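Local coordinates for protein D-mandelate dehydrogenase (Rhodotorula graminis, PDB 2W2K) that binds NAD and probably interconverts D-mandelate and the corresponding 2-keto acid, at residues 17-22 with 319-324; 67-72 with 82-87; 325-328 with 333-336. One frame throughout, in Å; residues are numbered along the deposited sequence.

Contact 1: residues 17-22 with 319-324; sequences DDLWSD and LTMTNI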
ATOM      1  N   ASP B  17     -14.661  -3.272  27.755  1.00 12.93           N
ATOM      2  CA  ASP B  17     -15.767  -3.120  28.724  1.00 15.68           C
ATOM      3  C   ASP B  17     -15.489  -3.803  30.084  1.00 12.37           C
ATOM      4  O   ASP B  17     -15.722  -3.188  31.132  1.00 11.52           O
ATOM      5  CB  ASP B  17     -17.098  -3.618  28.125  1.00 14.94           C
ATOM      6  CG  ASP B  17     -17.517  -2.842  26.862  1.00 27.88           C
ATOM      7  OD1 ASP B  17     -17.494  -1.588  26.857  1.00 25.62           O
ATOM      8  OD2 ASP B  17     -17.878  -3.495  25.861  1.00 35.76           O
ATOM      9  N   ASP B  18     -14.995  -5.052  30.066  1.00 13.41           N
ATOM     10  CA  ASP B  18     -14.606  -5.782  31.316  1.00 12.73           C
ATOM     11  C   ASP B  18     -13.505  -5.093  32.155  1.00 10.20           C
ATOM     12  O   ASP B  18     -13.634  -4.954  33.383  1.00  9.12           O
ATOM     13  CB  ASP B  18     -14.158  -7.225  31.013  1.00 13.00           C
ATOM     14  CG  ASP B  18     -15.298  -8.123  30.487  1.00 20.90           C
ATOM     15  OD1 ASP B  18     -16.487  -7.840  30.726  1.00 21.48           O
ATOM     16  OD2 ASP B  18     -14.981  -9.143  29.841  1.00 31.57           O
ATOM     17  N   LEU B  19     -12.426  -4.650  31.501  1.00  9.26           N
ATOM     18  CA  LEU B  19     -11.362  -3.925  32.200  1.00  9.38           C
ATOM     19  C   LEU B  19     -11.855  -2.578  32.760  1.00  7.89           C
ATOM     20  O   LEU B  19     -11.474  -2.206  33.871  1.00  9.25           O
ATOM     21  CB  LEU B  19     -10.130  -3.716  31.305  1.00  7.65           C
ATOM     22  CG  LEU B  19      -8.792  -3.407  32.015  1.00 12.08           C
ATOM     23  CD1 LEU B  19      -8.346  -4.572  32.924  1.00 15.50           C
ATOM     24  CD2 LEU B  19      -7.689  -3.046  30.982  1.00 12.11           C
ATOM     25  N   TRP B  20     -12.717  -1.874  32.016  1.00  7.76           N
ATOM     26  CA  TRP B  20     -13.329  -0.613  32.508  1.00  9.17           C
ATOM     27  C   TRP B  20     -14.268  -0.805  33.719  1.00  9.08           C
ATOM     28  O   TRP B  20     -14.292   0.048  34.628  1.00  9.33           O
ATOM     29  CB  TRP B  20     -14.018   0.168  31.354  1.00 11.77           C
ATOM     30  CG  TRP B  20     -14.607   1.589  31.669  1.00  9.21           C
ATOM     31  CD1 TRP B  20     -15.906   1.994  31.486  1.00 13.19           C
ATOM     32  CD2 TRP B  20     -13.896   2.758  32.145  1.00 10.48           C
ATOM     33  NE1 TRP B  20     -16.052   3.332  31.843  1.00 13.70           N
ATOM     34  CE2 TRP B  20     -14.837   3.819  32.247  1.00 14.50           C
ATOM     35  CE3 TRP B  20     -12.558   3.010  32.498  1.00 10.12           C
ATOM     36  CZ2 TRP B  20     -14.483   5.104  32.707  1.00  9.52           C
ATOM     37  CZ3 TRP B  20     -12.207   4.305  32.958  1.00 10.93           C
ATOM     38  CH2 TRP B  20     -13.163   5.324  33.046  1.00 11.25           C
ATOM     39  N   SER B  21     -15.070  -1.879  33.726  1.00  9.12           N
ATOM     40  CA  SER B  21     -15.908  -2.186  34.904  1.00  9.82           C
ATOM     41  C   SER B  21     -15.054  -2.478  36.143  1.00  9.98           C
ATOM     42  O   SER B  21     -15.370  -1.991  37.241  1.00  9.73           O
ATOM     43  CB  SER B  21     -16.887  -3.346  34.608  1.00  9.14           C
ATOM     44  OG  SER B  21     -17.839  -2.935  33.634  1.00 14.28           O
ATOM     45  N   ASP B  22     -13.974  -3.251  35.962  1.00  8.72           N
ATOM     46  CA  ASP B  22     -12.953  -3.505  37.015  1.00  9.37           C
ATOM     47  C   ASP B  22     -12.353  -2.201  37.572  1.00  9.38           C
ATOM     48  O   ASP B  22     -12.207  -2.021  38.807  1.00  9.65           O
ATOM     49  CB  ASP B  22     -11.848  -4.451  36.473  1.00  8.76           C
ATOM     50  CG  ASP B  22     -10.794  -4.799  37.508  1.00 12.14           C
ATOM     51  OD1 ASP B  22     -11.110  -5.535  38.477  1.00 15.48           O
ATOM     52  OD2 ASP B  22      -9.621  -4.367  37.344  1.00 13.97           O
ATOM     53  N   LEU B 319      -3.255   0.194  28.262  1.00  5.89           N
ATOM     54  CA  LEU B 319      -2.073   0.838  28.881  1.00  7.79           C
ATOM     55  C   LEU B 319      -2.460   1.903  29.929  1.00  7.19           C
ATOM     56  O   LEU B 319      -1.909   1.915  31.043  1.00  7.51           O
ATOM     57  CB  LEU B 319      -1.123   1.425  27.800  1.00  8.09           C
ATOM     58  CG  LEU B 319      -0.259   0.403  27.019  1.00  7.81           C
ATOM     59  CD1 LEU B 319       0.441   1.133  25.855  1.00  9.31           C
ATOM     60  CD2 LEU B 319       0.764  -0.281  27.939  1.00 11.43           C
ATOM     61  N   THR B 320      -3.398   2.783  29.588  1.00  7.34           N
ATOM     62  CA  THR B 320      -3.824   3.843  30.546  1.00  6.73           C
ATOM     63  C   THR B 320      -4.367   3.256  31.862  1.00  7.46           C
ATOM     64  O   THR B 320      -3.944   3.678  32.954  1.00  7.72           O
ATOM     65  CB  THR B 320      -4.828   4.860  29.933  1.00  6.13           C
ATOM     66  OG1 THR B 320      -5.975   4.173  29.384  1.00  7.10           O
ATOM     67  CG2 THR B 320      -4.131   5.741  28.827  1.00  8.93           C
ATOM     68  N   MET B 321      -5.291   2.289  31.759  1.00  6.52           N
ATOM     69  CA  MET B 321      -5.904   1.666  32.956  1.00  5.14           C
ATOM     70  C   MET B 321      -4.879   0.875  33.781  1.00  8.48           C
ATOM     71  O   MET B 321      -4.817   1.026  35.011  1.00  5.67           O
ATOM     72  CB  MET B 321      -7.093   0.768  32.570  1.00  7.12           C
ATOM     73  CG  MET B 321      -8.330   1.516  32.015  1.00  8.60           C
ATOM     74  SD  MET B 321      -9.784   0.428  31.815  1.00 10.97           S
ATOM     75  CE  MET B 321      -9.994   0.394  30.039  1.00 16.96           C
ATOM     76  N   THR B 322      -4.069   0.041  33.104  1.00  6.67           N
ATOM     77  CA  THR B 322      -3.036  -0.779  33.758  1.00  7.51           C
ATOM     78  C   THR B 322      -1.938   0.043  34.438  1.00  7.48           C
ATOM     79  O   THR B 322      -1.509  -0.287  35.552  1.00  8.74           O
ATOM     80  CB  THR B 322      -2.417  -1.845  32.754  1.00  9.09           C
ATOM     81  OG1 THR B 322      -3.469  -2.678  32.224  1.00  8.45           O
ATOM     82  CG2 THR B 322      -1.369  -2.721  33.441  1.00 13.20           C
ATOM     83  N   ASN B 323      -1.482   1.112  33.775  1.00  7.37           N
ATOM     84  CA  ASN B 323      -0.507   2.033  34.376  1.00  7.61           C
ATOM     85  C   ASN B 323      -0.962   2.574  35.748  1.00 10.12           C
ATOM     86  O   ASN B 323      -0.205   2.526  36.752  1.00  6.34           O
ATOM     87  CB  ASN B 323      -0.190   3.186  33.414  1.00  7.19           C
ATOM     88  CG  ASN B 323       0.964   2.867  32.423  1.00  8.58           C
ATOM     89  OD1 ASN B 323       0.892   3.210  31.222  1.00 12.75           O
ATOM     90  ND2 ASN B 323       2.010   2.245  32.919  1.00  8.25           N
ATOM     91  N   ILE B 324      -2.193   3.075  35.805  1.00  5.83           N
ATOM     92  CA  ILE B 324      -2.728   3.673  37.056  1.00  7.43           C
ATOM     93  C   ILE B 324      -2.945   2.606  38.170  1.00  7.61           C
ATOM     94  O   ILE B 324      -2.629   2.840  39.362  1.00  7.40           O
ATOM     95  CB  ILE B 324      -3.998   4.532  36.757  1.00  5.78           C
ATOM     96  CG1 ILE B 324      -3.623   5.786  35.924  1.00  6.54           C
ATOM     97  CG2 ILE B 324      -4.712   4.957  38.050  1.00  9.69           C
ATOM     98  CD1 ILE B 324      -4.838   6.492  35.289  1.00  6.54           C
TER
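A Met-aromatic contact between M321 and W20 joins helix 17-26 to helix 310-330. Over the short segments the axes come within 10.8 Å of each other at an angle of 30°, wide enough that short side chains would not meet, and a methionine suits the place because it is long, slender and flexible. With its CG opposite the carbonyl carbon (chi1 -68°) and the next bond extended, M321 reaches straight toward the first turns of helix 17-26 before it bends at chi3. Its SD arrives at the rim of the W20 indole, 3.9 Å from CE3 of W20 and almost in the plane of the ring, rather than over a face. This is the side on which a sulfur can direct electron density at the weakly positive ring hydrogens. The sulfur also lies against backbone: M321 SD is 3.7 Å from W20 N, and the methyl CE of M321 is 4.1 Å from W20 N.

L19 runs alongside the thioether in the opposite direction, its CG 4.0 Å from M321 SD, so branched aliphatic and indole bracket the methionine. T322 only brushes L19, and its hydroxyl is bonded back to R318 O in its own helix. I56 of strand 54-57 and F23 also touch M321, while P12 and A13 touch the W20 side chain. M321 is therefore buried although L19 and W20 are partly exposed. Such an interhelical bridge, tying the N-terminal helix 17-26 to the C-terminal helix 310-330 beside the central strand 54-57 of the parallel sheet, fits the flavodoxin-like domain of the D-2-hydroxyacid dehydrogenases.

Contact 2: residues 67-72 with 82-87; sequences YPWNAD and KVFAAA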
ATOM      1  N   TYR B  67      -7.216  21.939  26.718  1.00 10.44           N
ATOM      2  CA  TYR B  67      -5.878  22.355  26.266  1.00  8.99           C
ATOM      3  C   TYR B  67      -5.718  23.907  26.270  1.00  9.92           C
ATOM      4  O   TYR B  67      -6.698  24.628  26.055  1.00 11.09           O
ATOM      5  CB  TYR B  67      -5.561  21.845  24.850  1.00  8.28           C
ATOM      6  CG  TYR B  67      -5.504  20.342  24.569  1.00 10.89           C
ATOM      7  CD1 TYR B  67      -5.534  19.376  25.590  1.00  8.83           C
ATOM      8  CD2 TYR B  67      -5.416  19.893  23.244  1.00 15.85           C
ATOM      9  CE1 TYR B  67      -5.485  17.976  25.274  1.00 11.92           C
ATOM     10  CE2 TYR B  67      -5.362  18.536  22.928  1.00 11.79           C
ATOM     11  CZ  TYR B  67      -5.402  17.582  23.945  1.00 14.37           C
ATOM     12  OH  TYR B  67      -5.354  16.252  23.591  1.00 13.13           O
ATOM     13  N   PRO B  68      -4.490  24.409  26.511  1.00 12.15           N
ATOM     14  CA  PRO B  68      -3.270  23.669  26.859  1.00 11.28           C
ATOM     15  C   PRO B  68      -3.202  23.351  28.355  1.00 10.50           C
ATOM     16  O   PRO B  68      -3.814  24.069  29.178  1.00 10.78           O
ATOM     17  CB  PRO B  68      -2.150  24.658  26.495  1.00 13.39           C
ATOM     18  CG  PRO B  68      -2.768  26.021  26.776  1.00 12.95           C
ATOM     19  CD  PRO B  68      -4.233  25.867  26.400  1.00 13.26           C
ATOM     20  N   TRP B  69      -2.477  22.283  28.687  1.00  9.91           N
ATOM     21  CA  TRP B  69      -2.040  22.011  30.066  1.00 10.68           C
ATOM     22  C   TRP B  69      -0.759  22.832  30.314  1.00 12.83           C
ATOM     23  O   TRP B  69       0.363  22.304  30.360  1.00 10.56           O
ATOM     24  CB  TRP B  69      -1.888  20.475  30.316  1.00 11.69           C
ATOM     25  CG  TRP B  69      -3.247  19.794  30.541  1.00 10.60           C
ATOM     26  CD1 TRP B  69      -4.272  19.660  29.615  1.00  5.11           C
ATOM     27  CD2 TRP B  69      -3.738  19.187  31.760  1.00 10.10           C
ATOM     28  NE1 TRP B  69      -5.348  19.012  30.189  1.00  7.34           N
ATOM     29  CE2 TRP B  69      -5.051  18.718  31.497  1.00  8.84           C
ATOM     30  CE3 TRP B  69      -3.207  19.018  33.049  1.00  9.07           C
ATOM     31  CZ2 TRP B  69      -5.840  18.081  32.481  1.00 10.92           C
ATOM     32  CZ3 TRP B  69      -3.997  18.360  34.029  1.00  7.54           C
ATOM     33  CH2 TRP B  69      -5.294  17.914  33.731  1.00 10.70           C
ATOM     34  N   ASN B  70      -0.948  24.151  30.435  1.00 13.22           N
ATOM     35  CA  ASN B  70       0.158  25.081  30.693  1.00 12.52           C
ATOM     36  C   ASN B  70       0.493  25.217  32.187  1.00 12.37           C
ATOM     37  O   ASN B  70      -0.194  24.636  33.047  1.00  8.72           O
ATOM     38  CB  ASN B  70      -0.094  26.477  30.032  1.00 14.24           C
ATOM     39  CG  ASN B  70      -1.383  27.173  30.509  1.00 14.61           C
ATOM     40  OD1 ASN B  70      -2.054  26.741  31.449  1.00 12.83           O
ATOM     41  ND2 ASN B  70      -1.720  28.284  29.855  1.00 14.87           N
ATOM     42  N   ALA B  71       1.542  25.982  32.492  1.00 14.22           N
ATOM     43  CA  ALA B  71       1.931  26.268  33.889  1.00 15.09           C
ATOM     44  C   ALA B  71       0.786  26.826  34.767  1.00 14.12           C
ATOM     45  O   ALA B  71       0.656  26.421  35.944  1.00 11.72           O
ATOM     46  CB  ALA B  71       3.140  27.215  33.922  1.00 14.51           C
ATOM     47  N   ASP B  72      -0.012  27.761  34.226  1.00 13.22           N
ATOM     48  CA  ASP B  72      -1.127  28.366  34.997  1.00 11.69           C
ATOM     49  C   ASP B  72      -2.211  27.342  35.385  1.00 12.59           C
ATOM     50  O   ASP B  72      -2.663  27.334  36.526  1.00 12.05           O
ATOM     51  CB  ASP B  72      -1.773  29.572  34.285  1.00 13.07           C
ATOM     52  CG  ASP B  72      -2.730  30.367  35.212  1.00 15.34           C
ATOM     53  OD1 ASP B  72      -2.285  30.875  36.270  1.00 15.62           O
ATOM     54  OD2 ASP B  72      -3.928  30.482  34.899  1.00 16.84           O
ATOM     55  N   LYS B  82      -0.889  12.203  42.136  1.00  7.02           N
ATOM     56  CA  LYS B  82       0.332  11.369  41.976  1.00  7.77           C
ATOM     57  C   LYS B  82       0.679  10.950  40.521  1.00  9.24           C
ATOM     58  O   LYS B  82       1.860  10.742  40.207  1.00  7.34           O
ATOM     59  CB  LYS B  82       0.280  10.106  42.883  1.00  9.36           C
ATOM     60  CG  LYS B  82       0.472  10.418  44.408  1.00  8.65           C
ATOM     61  CD  LYS B  82       0.452   9.139  45.304  1.00 10.51           C
ATOM     62  CE  LYS B  82       0.965   9.498  46.707  1.00 16.47           C
ATOM     63  NZ  LYS B  82       0.939   8.337  47.657  1.00 25.92           N
ATOM     64  N   VAL B  83      -0.318  10.830  39.635  1.00  6.61           N
ATOM     65  CA  VAL B  83      -0.068  10.253  38.294  1.00  5.67           C
ATOM     66  C   VAL B  83      -1.119  10.659  37.251  1.00  7.84           C
ATOM     67  O   VAL B  83      -2.306  10.774  37.586  1.00  6.82           O
ATOM     68  CB  VAL B  83       0.079   8.646  38.360  1.00  7.75           C
ATOM     69  CG1 VAL B  83      -1.177   7.965  38.935  1.00  6.63           C
ATOM     70  CG2 VAL B  83       0.431   8.020  36.983  1.00  7.06           C
ATOM     71  N   PHE B  84      -0.671  10.833  35.999  1.00  7.21           N
ATOM     72  CA  PHE B  84      -1.518  11.177  34.826  1.00  5.85           C
ATOM     73  C   PHE B  84      -1.115  10.202  33.697  1.00  8.57           C
ATOM     74  O   PHE B  84       0.058  10.199  33.290  1.00  8.09           O
ATOM     75  CB  PHE B  84      -1.198  12.650  34.434  1.00  6.85           C
ATOM     76  CG  PHE B  84      -2.053  13.266  33.313  1.00  5.11           C
ATOM     77  CD1 PHE B  84      -2.946  12.508  32.509  1.00  7.59           C
ATOM     78  CD2 PHE B  84      -1.903  14.626  33.024  1.00  9.57           C
ATOM     79  CE1 PHE B  84      -3.695  13.133  31.453  1.00 10.48           C
ATOM     80  CE2 PHE B  84      -2.649  15.267  31.986  1.00 12.26           C
ATOM     81  CZ  PHE B  84      -3.548  14.517  31.201  1.00 11.84           C
ATOM     82  N   ALA B  85      -2.053   9.352  33.225  1.00  7.40           N
ATOM     83  CA  ALA B  85      -1.811   8.451  32.074  1.00  4.61           C
ATOM     84  C   ALA B  85      -2.686   8.855  30.875  1.00  5.43           C
ATOM     85  O   ALA B  85      -3.906   9.015  31.028  1.00  6.57           O
ATOM     86  CB  ALA B  85      -2.078   6.948  32.471  1.00  7.97           C
ATOM     87  N   ALA B  86      -2.081   8.964  29.681  1.00  6.47           N
ATOM     88  CA  ALA B  86      -2.801   9.452  28.473  1.00  9.20           C
ATOM     89  C   ALA B  86      -2.550   8.593  27.240  1.00  7.85           C
ATOM     90  O   ALA B  86      -1.439   8.073  27.064  1.00 10.48           O
ATOM     91  CB  ALA B  86      -2.410  10.909  28.159  1.00 10.42           C
ATOM     92  N   ALA B  87      -3.584   8.473  26.390  1.00  6.44           N
ATOM     93  CA  ALA B  87      -3.473   7.870  25.060  1.00  7.49           C
ATOM     94  C   ALA B  87      -2.489   8.628  24.144  1.00  9.19           C
ATOM     95  O   ALA B  87      -2.336   9.840  24.288  1.00  8.81           O
ATOM     96  CB  ALA B  87      -4.860   7.808  24.393  1.00  5.31           C
TER
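W69 and F84 meet as a tilted edge-to-face aromatic pair, with W69 carried by the loop before helix 71-74 and F84 by strand 83-86. Starting at its CB, W69 leaves the main chain in the direction of the strand, and a first torsion that sets CG opposite the carbonyl carbon (chi1 -78°) carries the indole inward. From the five-membered ring NE1 turns to its own loop, where S66 OG takes its hydrogen bond, so the buried polar N-H is satisfied while the rest of the indole stays apolar. The shared carbon CD2 is the first atom to meet the phenylalanine, 4.1 Å from F84 CE2. CE3 and CZ3 of W69 come closer, each 3.9 Å from F84 CE2, and at the tip CH2 of W69 is again 4.1 Å from it.

One phenyl carbon thus sits over the benzo ring, 3.8 Å above the indole plane and displaced toward its rim. The two planes make 51° and the centroids are 5.0 Å apart, so the phenyl edge leans onto the indole face instead of standing upright. Large flat side chains suit both places, since they span the gap between backbones whose nearest CA atoms, on W69 and F84, are 11.8 Å apart.

Further aromatics extend the cluster: W93 packs edge-to-face with W69, and F106 with F84. W69 is also the centre of an inverse gamma turn following the cis peptide to P68, and N70 next to it caps the helix. Aromatic packing of this kind binds the connection to its sheet in the beta-alpha-beta unit 54-57, 71-74, 83-86 of a parallel alpha/beta fold.

Contact 3: residues 325-328 with 333-336; sequences DRFL and PLLT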
ATOM      1  N   ASP B 325      -3.432   1.430  37.778  1.00  9.07           N
ATOM      2  CA  ASP B 325      -3.626   0.292  38.717  1.00 10.40           C
ATOM      3  C   ASP B 325      -2.292  -0.140  39.347  1.00  9.49           C
ATOM      4  O   ASP B 325      -2.172  -0.210  40.584  1.00 10.01           O
ATOM      5  CB  ASP B 325      -4.296  -0.889  37.977  1.00  8.72           C
ATOM      6  CG  ASP B 325      -4.826  -1.991  38.919  1.00 16.46           C
ATOM      7  OD1 ASP B 325      -4.382  -2.136  40.081  1.00 17.57           O
ATOM      8  OD2 ASP B 325      -5.713  -2.740  38.475  1.00 16.74           O
ATOM      9  N   ARG B 326      -1.304  -0.429  38.495  1.00  9.57           N
ATOM     10  CA  ARG B 326       0.077  -0.727  38.944  1.00  8.80           C
ATOM     11  C   ARG B 326       0.619   0.321  39.944  1.00  9.79           C
ATOM     12  O   ARG B 326       1.061  -0.038  41.032  1.00 10.39           O
ATOM     13  CB  ARG B 326       1.051  -0.850  37.767  1.00  6.67           C
ATOM     14  CG  ARG B 326       0.861  -2.118  36.932  1.00 10.82           C
ATOM     15  CD  ARG B 326       1.721  -2.110  35.642  1.00 10.91           C
ATOM     16  NE  ARG B 326       3.164  -2.033  35.901  1.00 10.87           N
ATOM     17  CZ  ARG B 326       4.001  -3.073  36.003  1.00 20.27           C
ATOM     18  NH1 ARG B 326       3.561  -4.321  35.873  1.00 13.32           N
ATOM     19  NH2 ARG B 326       5.293  -2.851  36.231  1.00 13.20           N
ATOM     20  N   PHE B 327       0.574   1.601  39.555  1.00  9.06           N
ATOM     21  CA  PHE B 327       1.239   2.697  40.285  1.00  9.68           C
ATOM     22  C   PHE B 327       0.536   3.110  41.598  1.00 11.62           C
ATOM     23  O   PHE B 327       1.209   3.486  42.562  1.00 12.94           O
ATOM     24  CB  PHE B 327       1.398   3.915  39.344  1.00  8.98           C
ATOM     25  CG  PHE B 327       2.446   4.911  39.790  1.00  9.32           C
ATOM     26  CD1 PHE B 327       3.811   4.663  39.590  1.00 10.40           C
ATOM     27  CD2 PHE B 327       2.069   6.114  40.399  1.00  8.07           C
ATOM     28  CE1 PHE B 327       4.786   5.585  39.989  1.00 12.31           C
ATOM     29  CE2 PHE B 327       3.045   7.055  40.800  1.00 10.30           C
ATOM     30  CZ  PHE B 327       4.403   6.791  40.592  1.00 14.23           C
ATOM     31  N   LEU B 328      -0.793   3.028  41.650  1.00 10.52           N
ATOM     32  CA  LEU B 328      -1.543   3.386  42.883  1.00 11.55           C
ATOM     33  C   LEU B 328      -1.911   2.227  43.816  1.00  9.62           C
ATOM     34  O   LEU B 328      -2.067   2.440  45.036  1.00  9.91           O
ATOM     35  CB  LEU B 328      -2.837   4.168  42.547  1.00  8.94           C
ATOM     36  CG  LEU B 328      -2.698   5.571  41.924  1.00 10.08           C
ATOM     37  CD1 LEU B 328      -4.075   6.250  41.835  1.00 11.95           C
ATOM     38  CD2 LEU B 328      -1.697   6.444  42.714  1.00 16.63           C
ATOM     39  N   PRO B 333       6.154  -0.117  39.204  1.00 15.73           N
ATOM     40  CA  PRO B 333       6.467   0.988  38.278  1.00 16.48           C
ATOM     41  C   PRO B 333       5.584   1.031  37.021  1.00 12.88           C
ATOM     42  O   PRO B 333       5.024   0.003  36.610  1.00 14.03           O
ATOM     43  CB  PRO B 333       7.927   0.712  37.880  1.00 16.55           C
ATOM     44  CG  PRO B 333       8.127  -0.740  38.142  1.00 23.72           C
ATOM     45  CD  PRO B 333       7.273  -1.073  39.315  1.00 17.26           C
ATOM     46  N   LEU B 334       5.457   2.231  36.447  1.00 11.61           N
ATOM     47  CA  LEU B 334       4.755   2.448  35.162  1.00  9.90           C
ATOM     48  C   LEU B 334       5.418   1.648  34.023  1.00 12.81           C
ATOM     49  O   LEU B 334       6.643   1.449  34.013  1.00 12.77           O
ATOM     50  CB  LEU B 334       4.750   3.957  34.802  1.00  9.69           C
ATOM     51  CG  LEU B 334       4.030   4.989  35.712  1.00  8.48           C
ATOM     52  CD1 LEU B 334       4.377   6.466  35.327  1.00  9.47           C
ATOM     53  CD2 LEU B 334       2.521   4.754  35.723  1.00  8.91           C
ATOM     54  N   LEU B 335       4.600   1.180  33.086  1.00 11.99           N
ATOM     55  CA  LEU B 335       5.072   0.434  31.903  1.00 13.70           C
ATOM     56  C   LEU B 335       5.669   1.372  30.844  1.00 15.17           C
ATOM     57  O   LEU B 335       6.645   1.020  30.155  1.00 13.12           O
ATOM     58  CB  LEU B 335       3.918  -0.372  31.298  1.00 12.96           C
ATOM     59  CG  LEU B 335       3.247  -1.495  32.113  1.00 13.32           C
ATOM     60  CD1 LEU B 335       1.932  -1.951  31.450  1.00 14.59           C
ATOM     61  CD2 LEU B 335       4.194  -2.684  32.354  1.00 13.34           C
ATOM     62  N   THR B 336       5.086   2.569  30.733  1.00 10.62           N
ATOM     63  CA  THR B 336       5.438   3.553  29.679  1.00 10.99           C
ATOM     64  C   THR B 336       5.646   4.982  30.208  1.00  9.47           C
ATOM     65  O   THR B 336       4.967   5.917  29.778  1.00  9.25           O
ATOM     66  CB  THR B 336       4.393   3.575  28.512  1.00 11.79           C
ATOM     67  OG1 THR B 336       3.058   3.751  29.039  1.00 13.58           O
ATOM     68  CG2 THR B 336       4.450   2.277  27.686  1.00  9.14           C
TER
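R326 holds the carbonyl of P333 with two nitrogens at once. NE donates over 2.8 Å to P333 O, nearly in line with the carbonyl bond, and NH2 donates over 2.9 Å to the same P333 O from a more slanted direction. The oxygen lies in the guanidinium plane, so both N-H groups on that edge point at it and the group is kept from turning. Over one guanidinium face rests a methyl of L335, with CD2 3.7 Å from R326 CZ and close to the centre of the flat group.

Alongside, F327 and L334 supply the apolar half: L334 CD2 touches F327 CB at 3.9 Å, and L334 CG approaches CD1 of the ring. The bend of R326 at chi3 (61°) swings the guanidinium back over the returning chain, where the ring of P333 limits backbone freedom and its extended psi (155°) turns the carbonyl toward R326. Farther out, a backbone bond joins R326 to K332, V83 and A105 pack against both F327 and L334, and L335 leans on L319 and T322. With an alanine here, P333 O would probably be left without this pair of donors and L335 without the flat group beneath its methyl. Two N-H groups of a cationic side chain thus satisfy one neutral carbonyl oxygen, which ties the loop after helix 310-330 back to the helix next to the apolar F327-L334 contact.

In the fold
All three contacts belong to the domain built on the five-stranded parallel sheet, apart from the seven-stranded NAD-binding sheet. Along the chain, contact 2 is nested inside the long loop closed by contact 1, and contact 3 follows. Contacts 1 and 3 share helix 310-330, with centres about 12 Å apart; contact 2 lies about 19 Å from contact 1 and 17 Å from contact 3, centre to centre. Strand 83-86 links them: F84 serves contact 2, while V83 and A85 pack against helix 310-330, V83 CB lying 3.8 Å from F327 CD2. The C-terminal helix thus returns to complete a domain begun at the N-terminus.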